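Local coordinates for protein alpha-galactosidase 1 (Saccharomyces cerevisiae, PDB 3LRK) that catalyses the hydrolysis of terminal, non-reducing alpha-D-galactose residues from alpha-D-galactosides such as galactose oligosaccharides, galactomannans and galactolipids, at residues A[424-429]-A[434-439]; A[313-318]-A[464-469]; A[399-404]-A[417-422]; A[59-64]-A[302-307]. The protein carries 1 engineered substitution. All blocks are in the same frame, centred on the assembly; numbering follows the deposited sequence.

Contact 1: residues A[424-429]-A[434-439]; sequences TEQSYK and KNDTRL. With NAG (2-acetamido-2-deoxy-beta-D-glucopyranose), chain C; NAG (2-acetamido-2-deoxy-beta-D-glucopyranose), chain B.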
# COMPACT_ATOMS: atom_id res chain seq x y z
N THR A 424 -39.31 -21.22 14.24
CA THR A 424 -39.94 -20.60 15.41
C THR A 424 -40.50 -21.68 16.33
O THR A 424 -40.41 -21.58 17.56
CB THR A 424 -41.07 -19.63 15.01
OG1 THR A 424 -40.60 -18.70 14.03
CG2 THR A 424 -41.59 -18.86 16.21
N GLU A 425 -41.06 -22.72 15.73
CA GLU A 425 -41.66 -23.84 16.46
C GLU A 425 -40.57 -24.72 17.07
O GLU A 425 -40.66 -25.14 18.23
CB GLU A 425 -42.56 -24.64 15.52
CG GLU A 425 -43.44 -25.69 16.19
CD GLU A 425 -44.37 -26.39 15.21
OE1 GLU A 425 -44.14 -26.31 13.98
OE2 GLU A 425 -45.35 -27.02 15.67
N GLN A 426 -39.53 -24.97 16.28
CA GLN A 426 -38.40 -25.80 16.69
C GLN A 426 -37.11 -25.24 16.08
O GLN A 426 -36.90 -25.34 14.87
CB GLN A 426 -38.62 -27.24 16.23
CG GLN A 426 -37.58 -28.24 16.71
CD GLN A 426 -37.70 -29.56 15.99
OE1 GLN A 426 -37.35 -29.67 14.81
NE2 GLN A 426 -38.22 -30.57 16.68
N SER A 427 -36.27 -24.68 16.94
CA SER A 427 -35.00 -24.06 16.53
C SER A 427 -34.14 -25.00 15.69
O SER A 427 -34.29 -26.23 15.74
CB SER A 427 -34.22 -23.59 17.76
OG SER A 427 -33.73 -24.70 18.49
N TYR A 428 -33.23 -24.41 14.92
CA TYR A 428 -32.29 -25.20 14.13
C TYR A 428 -31.46 -26.15 15.00
O TYR A 428 -31.27 -27.31 14.63
CB TYR A 428 -31.43 -24.30 13.23
CG TYR A 428 -32.24 -23.69 12.11
CD1 TYR A 428 -32.53 -22.32 12.09
CD2 TYR A 428 -32.75 -24.49 11.08
CE1 TYR A 428 -33.30 -21.76 11.06
CE2 TYR A 428 -33.51 -23.95 10.05
CZ TYR A 428 -33.79 -22.58 10.04
OH TYR A 428 -34.54 -22.06 9.01
N LYS A 429 -31.01 -25.66 16.15
CA LYS A 429 -30.24 -26.48 17.11
C LYS A 429 -31.01 -27.73 17.50
O LYS A 429 -30.51 -28.86 17.35
CB LYS A 429 -29.89 -25.66 18.36
CG LYS A 429 -28.67 -26.18 19.13
CD LYS A 429 -28.69 -25.76 20.61
CE LYS A 429 -28.89 -26.98 21.53
NZ LYS A 429 -29.32 -26.64 22.92
N LYS A 434 -32.56 -33.80 17.00
CA LYS A 434 -33.61 -34.80 16.81
C LYS A 434 -33.49 -35.53 15.47
O LYS A 434 -34.40 -36.27 15.08
CB LYS A 434 -35.00 -34.17 16.98
CG LYS A 434 -35.23 -33.56 18.35
CD LYS A 434 -36.60 -32.93 18.47
CE LYS A 434 -36.74 -32.20 19.80
NZ LYS A 434 -37.98 -31.38 19.86
N ASN A 435 -32.36 -35.32 14.78
CA ASN A 435 -32.08 -35.96 13.49
C ASN A 435 -33.14 -35.62 12.42
O ASN A 435 -33.45 -36.45 11.56
CB ASN A 435 -31.93 -37.48 13.67
CG ASN A 435 -31.03 -38.12 12.61
OD1 ASN A 435 -30.92 -37.65 11.48
ND2 ASN A 435 -30.38 -39.22 12.99
N ASP A 436 -33.67 -34.40 12.48
CA ASP A 436 -34.71 -33.96 11.54
C ASP A 436 -34.21 -34.02 10.09
O ASP A 436 -33.23 -33.36 9.73
CB ASP A 436 -35.21 -32.56 11.89
CG ASP A 436 -36.56 -32.23 11.26
OD1 ASP A 436 -36.70 -32.34 10.02
OD2 ASP A 436 -37.48 -31.86 12.02
N THR A 437 -34.90 -34.83 9.28
CA THR A 437 -34.54 -35.08 7.89
C THR A 437 -34.46 -33.79 7.05
O THR A 437 -33.62 -33.67 6.15
CB THR A 437 -35.52 -36.10 7.25
OG1 THR A 437 -35.51 -37.32 8.01
CG2 THR A 437 -35.15 -36.41 5.79
N ARG A 438 -35.32 -32.83 7.38
CA ARG A 438 -35.40 -31.58 6.63
C ARG A 438 -34.16 -30.69 6.79
O ARG A 438 -33.91 -29.83 5.95
CB ARG A 438 -36.67 -30.81 7.01
CG ARG A 438 -37.95 -31.56 6.67
CD ARG A 438 -39.20 -30.76 7.00
NE ARG A 438 -39.28 -30.35 8.41
CZ ARG A 438 -39.63 -31.14 9.42
NH1 ARG A 438 -39.93 -32.42 9.20
NH2 ARG A 438 -39.67 -30.66 10.65
N LEU A 439 -33.38 -30.93 7.85
CA LEU A 439 -32.19 -30.11 8.13
C LEU A 439 -30.86 -30.74 7.69
O LEU A 439 -29.82 -30.10 7.75
CB LEU A 439 -32.13 -29.73 9.61
CG LEU A 439 -33.33 -29.05 10.28
CD1 LEU A 439 -32.99 -28.68 11.70
CD2 LEU A 439 -33.82 -27.82 9.50
C1 NAG C . -47.45 -18.14 15.91
C2 NAG C . -46.93 -17.02 16.84
C3 NAG C . -48.06 -16.25 17.53
C4 NAG C . -49.11 -15.81 16.51
C5 NAG C . -49.61 -17.05 15.75
C6 NAG C . -50.70 -16.71 14.73
C7 NAG C . -44.73 -17.13 17.94
C8 NAG C . -43.95 -17.72 19.08
N2 NAG C . -46.00 -17.56 17.82
O3 NAG C . -47.54 -15.12 18.20
O4 NAG C . -50.15 -15.09 17.13
O5 NAG C . -48.52 -17.68 15.09
O6 NAG C . -50.22 -15.81 13.75
O7 NAG C . -44.20 -16.31 17.19
C1 NAG B . -44.64 -21.60 13.03
C2 NAG B . -45.92 -21.07 12.38
C3 NAG B . -46.54 -19.88 13.12
C4 NAG B . -46.50 -19.96 14.65
C5 NAG B . -45.36 -20.83 15.20
C6 NAG B . -45.78 -21.44 16.54
C7 NAG B . -46.02 -21.43 9.97
C8 NAG B . -46.03 -20.75 8.64
N2 NAG B . -45.66 -20.67 11.01
O3 NAG B . -47.88 -19.74 12.70
O4 NAG B . -46.33 -18.64 15.14
O5 NAG B . -44.97 -21.92 14.36
O6 NAG B . -44.62 -21.74 17.29
O7 NAG B . -46.34 -22.61 10.08
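Leu-439 lays one methyl against the rim of the Tyr-428 ring and the other against its backbone. CD2 of Leu-439 meets the ring edge in plane, 3.8 Å from CD2 of Tyr-428, while CD1 of Leu-439 lies 3.7 Å from Tyr-428 O. The two side chains cross at about a right angle, and the Tyr-428 hydroxyl donates to Met-64 O, so its polar end is tied outside this turn. Beside this pair, the extended chains of Gln-426 and Lys-434 approach from opposite directions, and the Gln-426 amide stands nearly perpendicular (89°) to the Asp-436 carboxylate.

The Asp-436 carboxylate also serves its own chain, at the start of the next helical turn. With CG anti to the backbone N (chi1 -161°), OD1 takes Arg-438 N at 3.0 Å through its anti lone pair, and OD2 pairs with Arg-438 NH2 at 2.8 Å in a salt bridge. OD1 also lies over the centre of the guanidinium, which is thus folded back over the carboxylate. With an alanine here, the Arg-438 guanidinium is likely to lose this salt bridge and the helix its N-cap acceptor. The whole illustrates a tight helix-to-helix turn: Asn-435, at positive phi, is the C-prime residue of a Schellman motif closing helix 428-433, and Asp-436 is the N-cap of the short, weakly bonded helical turn that follows.

Contact 2: residues A[313-318]-A[464-469]; sequences IAINQD and FYRLRP
Apolar contact is made by Ile-315 and Phe-464, whose CG1 and CE2 atoms touch loosely at 4.4 Å. The Ile-315 methyl CD1 lies by the guanidinium of Arg-466, 3.7 Å from its NH1, as these two side chains slide past each other in opposite directions.

The polar part runs through water. One molecule donates to Ala-314 O and to Asp-318 OD1 and accepts from Arg-466 NH1 at 2.9 Å. A second, in the guanidinium plane at its edge, accepts from Arg-466 NH2 and donates to Asp-318 OD1 at 2.7 Å. The waters bridge the two groups, whose opposite charges probably attract across the 4.8 Å between Asp-318 OD1 and Arg-466 NH2. Arg-466 keeps its chain extended from CG to NE, and its NE forms a salt bridge with Asp-354.

Helix 310-316, which comes after helix 301-307 of the TIM barrel, here packs on the C-terminal antiparallel sheet, where strand 461-469 lies between strands 355-361 and 391-395; helix 428-433 touches both, Tyr-428 on Ala-314 and Leu-432 on Arg-466.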
# COMPACT_ATOMS: atom_id res chain seq x y z
N ILE A 313 -29.81 -23.10 5.48
CA ILE A 313 -29.99 -22.14 6.58
C ILE A 313 -29.45 -22.68 7.92
O ILE A 313 -28.84 -21.94 8.71
CB ILE A 313 -31.47 -21.71 6.74
CG1 ILE A 313 -31.98 -21.05 5.45
CG2 ILE A 313 -31.67 -20.77 7.95
CD1 ILE A 313 -33.51 -20.82 5.42
N ALA A 314 -29.63 -23.99 8.15
CA ALA A 314 -29.14 -24.62 9.36
C ALA A 314 -27.60 -24.53 9.47
O ALA A 314 -27.07 -24.42 10.58
CB ALA A 314 -29.60 -26.07 9.43
N ILE A 315 -26.90 -24.58 8.34
CA ILE A 315 -25.45 -24.34 8.28
C ILE A 315 -25.13 -22.92 8.76
O ILE A 315 -24.27 -22.74 9.62
CB ILE A 315 -24.87 -24.53 6.84
CG1 ILE A 315 -25.06 -25.98 6.35
CG2 ILE A 315 -23.38 -24.12 6.77
CD1 ILE A 315 -24.47 -27.06 7.27
N ASN A 316 -25.84 -21.94 8.20
CA ASN A 316 -25.65 -20.53 8.51
C ASN A 316 -25.97 -20.23 9.96
O ASN A 316 -25.34 -19.37 10.58
CB ASN A 316 -26.53 -19.66 7.61
CG ASN A 316 -26.31 -18.17 7.83
OD1 ASN A 316 -27.12 -17.50 8.47
ND2 ASN A 316 -25.19 -17.65 7.33
N GLN A 317 -26.93 -20.97 10.51
CA GLN A 317 -27.44 -20.74 11.85
C GLN A 317 -26.90 -21.77 12.84
O GLN A 317 -27.47 -21.95 13.92
CB GLN A 317 -28.97 -20.75 11.84
CG GLN A 317 -29.60 -19.62 11.01
CD GLN A 317 -29.35 -18.24 11.62
OE1 GLN A 317 -29.75 -17.98 12.76
NE2 GLN A 317 -28.71 -17.36 10.86
N ASP A 318 -25.80 -22.42 12.49
CA ASP A 318 -25.11 -23.33 13.41
C ASP A 318 -24.81 -22.60 14.72
O ASP A 318 -24.34 -21.46 14.71
CB ASP A 318 -23.80 -23.83 12.79
CG ASP A 318 -23.22 -25.03 13.54
OD1 ASP A 318 -24.00 -25.94 13.88
OD2 ASP A 318 -22.00 -25.05 13.80
N PHE A 464 -22.75 -29.18 -2.41
CA PHE A 464 -22.77 -28.67 -1.04
C PHE A 464 -23.18 -29.80 -0.08
O PHE A 464 -24.32 -30.25 -0.10
CB PHE A 464 -23.74 -27.49 -0.96
CG PHE A 464 -23.51 -26.56 0.20
CD1 PHE A 464 -22.23 -26.09 0.51
CD2 PHE A 464 -24.59 -26.14 0.98
CE1 PHE A 464 -22.04 -25.23 1.58
CE2 PHE A 464 -24.39 -25.27 2.06
CZ PHE A 464 -23.12 -24.81 2.35
N TYR A 465 -22.22 -30.26 0.73
CA TYR A 465 -22.42 -31.45 1.58
C TYR A 465 -22.30 -31.22 3.08
O TYR A 465 -21.52 -30.37 3.54
CB TYR A 465 -21.41 -32.54 1.24
CG TYR A 465 -21.36 -32.98 -0.20
CD1 TYR A 465 -20.16 -32.91 -0.90
CD2 TYR A 465 -22.49 -33.46 -0.85
CE1 TYR A 465 -20.08 -33.32 -2.23
CE2 TYR A 465 -22.42 -33.86 -2.19
CZ TYR A 465 -21.21 -33.79 -2.86
OH TYR A 465 -21.12 -34.18 -4.17
N ARG A 466 -23.04 -32.02 3.83
CA ARG A 466 -22.81 -32.18 5.26
C ARG A 466 -22.28 -33.60 5.50
O ARG A 466 -22.91 -34.58 5.10
CB ARG A 466 -24.09 -31.92 6.06
CG ARG A 466 -23.86 -31.84 7.56
CD ARG A 466 -25.05 -31.29 8.32
NE ARG A 466 -24.74 -31.19 9.75
CZ ARG A 466 -25.09 -30.18 10.54
NH1 ARG A 466 -25.77 -29.15 10.06
NH2 ARG A 466 -24.73 -30.20 11.82
N LEU A 467 -21.11 -33.70 6.13
CA LEU A 467 -20.53 -34.99 6.50
C LEU A 467 -20.83 -35.33 7.95
O LEU A 467 -20.68 -34.48 8.84
CB LEU A 467 -19.01 -35.02 6.26
CG LEU A 467 -18.40 -34.89 4.85
CD1 LEU A 467 -17.09 -35.66 4.76
CD2 LEU A 467 -19.33 -35.34 3.74
N ARG A 468 -21.24 -36.57 8.20
CA ARG A 468 -21.60 -37.03 9.54
C ARG A 468 -20.85 -38.33 9.84
O ARG A 468 -20.65 -39.14 8.93
CB ARG A 468 -23.11 -37.26 9.67
CG ARG A 468 -23.98 -36.11 9.17
CD ARG A 468 -25.40 -36.21 9.71
NE ARG A 468 -25.44 -35.98 11.15
CZ ARG A 468 -26.49 -36.23 11.93
NH1 ARG A 468 -27.61 -36.73 11.42
NH2 ARG A 468 -26.41 -35.98 13.23
N PRO A 469 -20.43 -38.53 11.10
CA PRO A 469 -19.75 -39.79 11.41
C PRO A 469 -20.71 -40.96 11.24
O PRO A 469 -21.83 -40.90 11.77
CB PRO A 469 -19.34 -39.63 12.88
CG PRO A 469 -19.41 -38.15 13.15
CD PRO A 469 -20.53 -37.66 12.29
O HOH W 1 -25.41 -26.62 11.34
O HOH W 2 -24.38 -28.61 14.20

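Contact 3: residues A[399-404]-A[417-422]; sequences NRVDNS and TGILYN. With NAG (2-acetamido-2-deoxy-beta-D-glucopyranose), chain F; NAG (2-acetamido-2-deoxy-beta-D-glucopyranose), chain B; GOL (glycerol), chain J.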
# COMPACT_ATOMS: atom_id res chain seq x y z
N ASN A 399 -34.12 -32.82 -1.54
CA ASN A 399 -35.43 -32.52 -0.95
C ASN A 399 -35.77 -31.03 -0.95
O ASN A 399 -36.47 -30.55 -0.06
CB ASN A 399 -35.55 -33.10 0.47
CG ASN A 399 -35.20 -34.57 0.54
OD1 ASN A 399 -35.41 -35.32 -0.42
ND2 ASN A 399 -34.66 -35.00 1.68
N ARG A 400 -35.28 -30.30 -1.95
CA ARG A 400 -35.65 -28.89 -2.07
C ARG A 400 -37.09 -28.82 -2.59
O ARG A 400 -37.55 -29.72 -3.29
CB ARG A 400 -34.65 -28.13 -2.97
CG ARG A 400 -35.21 -27.60 -4.26
CD ARG A 400 -34.65 -26.23 -4.60
NE ARG A 400 -33.63 -26.32 -5.63
CZ ARG A 400 -33.39 -25.40 -6.56
NH1 ARG A 400 -34.11 -24.29 -6.63
NH2 ARG A 400 -32.43 -25.61 -7.44
N VAL A 401 -37.80 -27.76 -2.22
CA VAL A 401 -39.18 -27.58 -2.67
C VAL A 401 -39.18 -27.49 -4.20
O VAL A 401 -38.50 -26.63 -4.77
CB VAL A 401 -39.84 -26.32 -2.05
CG1 VAL A 401 -41.26 -26.13 -2.57
CG2 VAL A 401 -39.84 -26.40 -0.52
N ASP A 402 -39.92 -28.40 -4.85
CA ASP A 402 -39.90 -28.44 -6.32
C ASP A 402 -40.59 -27.22 -6.93
O ASP A 402 -41.35 -26.52 -6.26
CB ASP A 402 -40.40 -29.79 -6.88
CG ASP A 402 -41.89 -30.06 -6.63
OD1 ASP A 402 -42.70 -29.12 -6.53
OD2 ASP A 402 -42.25 -31.26 -6.56
N ASN A 403 -40.29 -26.96 -8.21
CA ASN A 403 -40.83 -25.78 -8.89
C ASN A 403 -42.35 -25.70 -8.86
O ASN A 403 -42.92 -24.60 -8.81
CB ASN A 403 -40.29 -25.67 -10.32
CG ASN A 403 -38.85 -25.16 -10.39
OD1 ASN A 403 -38.31 -24.64 -9.40
ND2 ASN A 403 -38.22 -25.32 -11.57
N SER A 404 -43.01 -26.86 -8.87
CA SER A 404 -44.48 -26.91 -8.83
C SER A 404 -45.06 -26.47 -7.50
O SER A 404 -45.95 -25.62 -7.46
CB SER A 404 -44.99 -28.31 -9.20
OG SER A 404 -45.15 -28.42 -10.60
N THR A 417 -47.23 -23.69 5.35
CA THR A 417 -47.34 -24.44 6.61
C THR A 417 -47.31 -25.95 6.34
O THR A 417 -48.03 -26.45 5.47
CB THR A 417 -48.63 -24.06 7.38
OG1 THR A 417 -48.75 -22.63 7.45
CG2 THR A 417 -48.62 -24.62 8.80
N GLY A 418 -46.46 -26.66 7.08
CA GLY A 418 -46.28 -28.10 6.89
C GLY A 418 -45.37 -28.49 5.73
O GLY A 418 -45.06 -29.68 5.56
N ILE A 419 -44.95 -27.50 4.94
CA ILE A 419 -44.03 -27.72 3.83
C ILE A 419 -42.64 -27.16 4.16
O ILE A 419 -41.66 -27.91 4.20
CB ILE A 419 -44.57 -27.14 2.49
CG1 ILE A 419 -45.90 -27.83 2.11
CG2 ILE A 419 -43.53 -27.29 1.36
CD1 ILE A 419 -46.60 -27.23 0.91
N LEU A 420 -42.56 -25.85 4.43
CA LEU A 420 -41.32 -25.25 4.94
C LEU A 420 -41.10 -25.60 6.40
O LEU A 420 -42.06 -25.71 7.17
CB LEU A 420 -41.31 -23.72 4.76
CG LEU A 420 -41.55 -23.01 3.43
CD1 LEU A 420 -40.82 -21.67 3.43
CD2 LEU A 420 -41.17 -23.81 2.20
N TYR A 421 -39.84 -25.78 6.78
CA TYR A 421 -39.45 -25.97 8.17
C TYR A 421 -39.80 -24.73 9.00
O TYR A 421 -39.59 -23.60 8.55
CB TYR A 421 -37.94 -26.23 8.25
CG TYR A 421 -37.44 -26.58 9.62
CD1 TYR A 421 -37.48 -27.89 10.10
CD2 TYR A 421 -36.89 -25.60 10.45
CE1 TYR A 421 -37.00 -28.21 11.36
CE2 TYR A 421 -36.41 -25.90 11.71
CZ TYR A 421 -36.47 -27.22 12.16
OH TYR A 421 -36.00 -27.52 13.40
N ASN A 422 -40.35 -24.96 10.19
CA ASN A 422 -40.74 -23.88 11.11
C ASN A 422 -39.72 -23.78 12.25
O ASN A 422 -39.78 -24.54 13.22
CB ASN A 422 -42.18 -24.09 11.62
CG ASN A 422 -42.76 -22.85 12.33
OD1 ASN A 422 -42.02 -22.02 12.85
ND2 ASN A 422 -44.10 -22.75 12.34
C1 NAG F . -36.89 -24.75 -11.67
C2 NAG F . -36.05 -25.86 -12.32
C3 NAG F . -34.66 -25.38 -12.73
C4 NAG F . -34.69 -24.04 -13.47
C5 NAG F . -35.60 -23.04 -12.76
C6 NAG F . -35.75 -21.76 -13.58
C7 NAG F . -36.63 -28.14 -11.69
C8 NAG F . -37.60 -28.59 -10.63
N2 NAG F . -35.94 -27.02 -11.44
O3 NAG F . -34.07 -26.33 -13.60
O4 NAG F . -33.38 -23.53 -13.58
O5 NAG F . -36.88 -23.62 -12.54
O6 NAG F . -36.53 -20.83 -12.88
O7 NAG F . -36.50 -28.78 -12.74
C1 NAG B . -44.64 -21.60 13.03
C2 NAG B . -45.92 -21.07 12.38
C3 NAG B . -46.54 -19.88 13.12
C4 NAG B . -46.50 -19.96 14.65
C5 NAG B . -45.36 -20.83 15.20
C6 NAG B . -45.78 -21.44 16.54
C7 NAG B . -46.02 -21.43 9.97
C8 NAG B . -46.03 -20.75 8.64
N2 NAG B . -45.66 -20.67 11.01
O3 NAG B . -47.88 -19.74 12.70
O4 NAG B . -46.33 -18.64 15.14
O5 NAG B . -44.97 -21.92 14.36
O6 NAG B . -44.62 -21.74 17.29
O7 NAG B . -46.34 -22.61 10.08
C1 GOL J . -38.28 -26.42 3.26
O1 GOL J . -37.98 -25.63 4.39
C2 GOL J . -37.33 -27.61 3.19
O2 GOL J . -36.01 -27.15 3.00
C3 GOL J . -37.73 -28.52 2.04
O3 GOL J . -37.25 -29.83 2.29
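A loop running into helix 403-410 of the C-terminal beta-sandwich domain and the loop that follows that helix, each segment bearing an N-glycosylated asparagine, meet through Val-401 on one and Ile-419 and Leu-420 on the other. A single methyl does the work: CG2 of Val-401 touches CD2 of Leu-420 at 4.0 Å and CG2 of Ile-419 at 4.2 Å. That methyl is placed by the valine torsion (chi1 178°), which sends CG1 anti to the backbone N and leaves CG2 to face the opposing loop. Val-401 and Leu-420 cross at about a right angle. The touching atoms are all methyls.

A glycerol, probably from the crystallisation liquor, bridges the backbones beside it. Its O3 donates to Asn-399 O at 2.6 Å, and its O1 accepts a nearly straight bond (168°) from Tyr-421 N at 3.0 Å. The sugars are carried at the far ends, on ND2 of Asn-403 and ND2 of Asn-422, each joined covalently to C1 of an N-acetylglucosamine.

Asp-402 is the N-cap of helix 403-410, whose Ala-406 and Ile-409 cover Val-401 and Ile-419 respectively, while helix 301-307 offers Ser-305 to Val-401 and Tyr-304 to Leu-420.

Contact 4: residues A[59-64]-A[302-307]; sequences LGLKDM and SSYSIY. With NAG (2-acetamido-2-deoxy-beta-D-glucopyranose), chain B; NAG (2-acetamido-2-deoxy-beta-D-glucopyranose), chain F.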
# COMPACT_ATOMS: atom_id res chain seq x y z
N LEU A 59 -45.52 -16.63 3.23
CA LEU A 59 -44.66 -17.61 2.56
C LEU A 59 -43.91 -18.53 3.53
O LEU A 59 -43.21 -19.45 3.11
CB LEU A 59 -43.67 -16.93 1.59
CG LEU A 59 -44.25 -16.15 0.40
CD1 LEU A 59 -43.13 -15.45 -0.38
CD2 LEU A 59 -45.11 -17.03 -0.53
N GLY A 60 -44.05 -18.28 4.83
CA GLY A 60 -43.42 -19.11 5.86
C GLY A 60 -41.93 -18.80 5.98
O GLY A 60 -41.20 -19.53 6.65
N LEU A 61 -41.49 -17.73 5.33
CA LEU A 61 -40.09 -17.31 5.37
C LEU A 61 -39.72 -16.65 6.70
O LEU A 61 -38.62 -16.85 7.21
CB LEU A 61 -39.75 -16.41 4.18
CG LEU A 61 -39.67 -17.13 2.83
CD1 LEU A 61 -39.38 -16.15 1.71
CD2 LEU A 61 -38.62 -18.25 2.85
N LYS A 62 -40.67 -15.90 7.26
CA LYS A 62 -40.51 -15.32 8.60
C LYS A 62 -40.17 -16.40 9.64
O LYS A 62 -39.21 -16.27 10.40
CB LYS A 62 -41.77 -14.56 9.03
CG LYS A 62 -41.69 -13.95 10.44
CD LYS A 62 -43.06 -13.41 10.90
CE LYS A 62 -43.95 -14.53 11.46
NZ LYS A 62 -45.34 -14.08 11.70
N ASP A 63 -40.95 -17.49 9.64
CA ASP A 63 -40.74 -18.54 10.63
C ASP A 63 -39.55 -19.46 10.32
O ASP A 63 -39.24 -20.36 11.11
CB ASP A 63 -42.03 -19.33 10.87
CG ASP A 63 -43.08 -18.51 11.59
OD1 ASP A 63 -42.81 -18.06 12.73
OD2 ASP A 63 -44.18 -18.32 11.04
N MET A 64 -38.87 -19.21 9.20
CA MET A 64 -37.58 -19.85 8.92
C MET A 64 -36.42 -19.03 9.52
O MET A 64 -35.29 -19.51 9.61
CB MET A 64 -37.35 -20.06 7.42
CG MET A 64 -38.37 -20.97 6.74
SD MET A 64 -37.77 -21.73 5.22
CE MET A 64 -36.59 -22.90 5.88
N SER A 302 -38.08 -20.98 -8.48
CA SER A 302 -36.76 -21.55 -8.19
C SER A 302 -36.03 -20.75 -7.12
O SER A 302 -35.32 -21.32 -6.28
CB SER A 302 -35.90 -21.68 -9.45
OG SER A 302 -35.65 -20.43 -10.08
N SER A 303 -36.20 -19.43 -7.15
CA SER A 303 -35.54 -18.55 -6.18
C SER A 303 -36.16 -18.71 -4.80
O SER A 303 -35.44 -18.79 -3.80
CB SER A 303 -35.60 -17.10 -6.65
OG SER A 303 -34.90 -16.95 -7.88
N TYR A 304 -37.49 -18.77 -4.74
CA TYR A 304 -38.20 -19.05 -3.49
C TYR A 304 -37.73 -20.33 -2.80
O TYR A 304 -37.50 -20.33 -1.60
CB TYR A 304 -39.72 -19.08 -3.73
CG TYR A 304 -40.56 -19.49 -2.53
CD1 TYR A 304 -40.48 -18.79 -1.31
CD2 TYR A 304 -41.46 -20.55 -2.63
CE1 TYR A 304 -41.27 -19.17 -0.22
CE2 TYR A 304 -42.23 -20.93 -1.56
CZ TYR A 304 -42.15 -20.25 -0.36
OH TYR A 304 -42.95 -20.68 0.69
N SER A 305 -37.55 -21.42 -3.55
CA SER A 305 -37.13 -22.68 -2.92
C SER A 305 -35.65 -22.67 -2.51
O SER A 305 -35.22 -23.47 -1.68
CB SER A 305 -37.44 -23.89 -3.79
OG SER A 305 -36.71 -23.85 -4.99
N ILE A 306 -34.87 -21.77 -3.12
CA ILE A 306 -33.50 -21.54 -2.66
C ILE A 306 -33.52 -20.88 -1.27
O ILE A 306 -32.93 -21.40 -0.31
CB ILE A 306 -32.65 -20.78 -3.72
CG1 ILE A 306 -32.33 -21.72 -4.88
CG2 ILE A 306 -31.35 -20.22 -3.10
CD1 ILE A 306 -31.91 -21.04 -6.15
N TYR A 307 -34.25 -19.76 -1.15
CA TYR A 307 -34.40 -19.06 0.13
C TYR A 307 -35.00 -19.93 1.23
O TYR A 307 -34.80 -19.67 2.42
CB TYR A 307 -35.30 -17.84 -0.02
CG TYR A 307 -34.63 -16.62 -0.62
CD1 TYR A 307 -35.15 -16.03 -1.77
CD2 TYR A 307 -33.50 -16.04 -0.02
CE1 TYR A 307 -34.56 -14.89 -2.33
CE2 TYR A 307 -32.90 -14.91 -0.58
CZ TYR A 307 -33.43 -14.34 -1.73
OH TYR A 307 -32.83 -13.23 -2.27
C1 NAG B . -44.64 -21.60 13.03
C2 NAG B . -45.92 -21.07 12.38
C3 NAG B . -46.54 -19.88 13.12
C4 NAG B . -46.50 -19.96 14.65
C5 NAG B . -45.36 -20.83 15.20
C6 NAG B . -45.78 -21.44 16.54
C7 NAG B . -46.02 -21.43 9.97
C8 NAG B . -46.03 -20.75 8.64
N2 NAG B . -45.66 -20.67 11.01
O3 NAG B . -47.88 -19.74 12.70
O4 NAG B . -46.33 -18.64 15.14
O5 NAG B . -44.97 -21.92 14.36
O6 NAG B . -44.62 -21.74 17.29
O7 NAG B . -46.34 -22.61 10.08
C1 NAG F . -36.89 -24.75 -11.67
C2 NAG F . -36.05 -25.86 -12.32
C3 NAG F . -34.66 -25.38 -12.73
C4 NAG F . -34.69 -24.04 -13.47
C5 NAG F . -35.60 -23.04 -12.76
C6 NAG F . -35.75 -21.76 -13.58
C7 NAG F . -36.63 -28.14 -11.69
C8 NAG F . -37.60 -28.59 -10.63
N2 NAG F . -35.94 -27.02 -11.44
O3 NAG F . -34.07 -26.33 -13.60
O4 NAG F . -33.38 -23.53 -13.58
O5 NAG F . -36.88 -23.62 -12.54
O6 NAG F . -36.53 -20.83 -12.88
O7 NAG F . -36.50 -28.78 -12.74
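Tyr-304, projecting from helix 301-307, pushes the edge of its ring into a notch between Leu-59 and Leu-61, just where a Schellman motif with Gly-60 at positive phi ends helix 46-58 of the TIM barrel. The bump is the CE1 corner of the ring: it sits 3.7 Å from CB of Leu-59 on one wall and 4.0 Å from CG of Leu-61 on the other. The leucine side chains cross that of Tyr-304 obliquely, with Leu-61 CG at the ring edge. Leu-61 CD2 settles between Tyr-304 and Tyr-307, a loose 4.4 Å from Tyr-307 CB. Ile-409 and Leu-420 of the C-terminal domain also touch Tyr-304. The tyrosine reaches the notch because its CG is anti to the backbone N (chi1 175°). A phenylalanine in its place lacks the hydroxyl and would probably leave the Leu-59 carbonyl without this donor. That bond is short: OH of Tyr-304 donates to O of Leu-59 at 2.7 Å, in the carbonyl plane and on a lone pair, with a C=O...donor angle of 134°.

From the N terminus, contact 4 is the first to open, at 59-64, and it closes a loop of 237 residues at 302-307, joining the loop after helix 46-58 to helix 301-307. Contact 2 opens directly after, at 313-318, and closes only near the C terminus, at 464-469, tying the barrel to the antiparallel sheet. Within that span the short-range contacts 3 and 1 follow in series, and no two contacts cross. Space brings together what the sequence separates: Arg-400 of contact 3 bonds to Ser-305 of contact 4, while Asp-63 and Met-64 of contact 4 meet Thr-424 and Tyr-428 of contact 1, fastening C-terminal segments to the barrel.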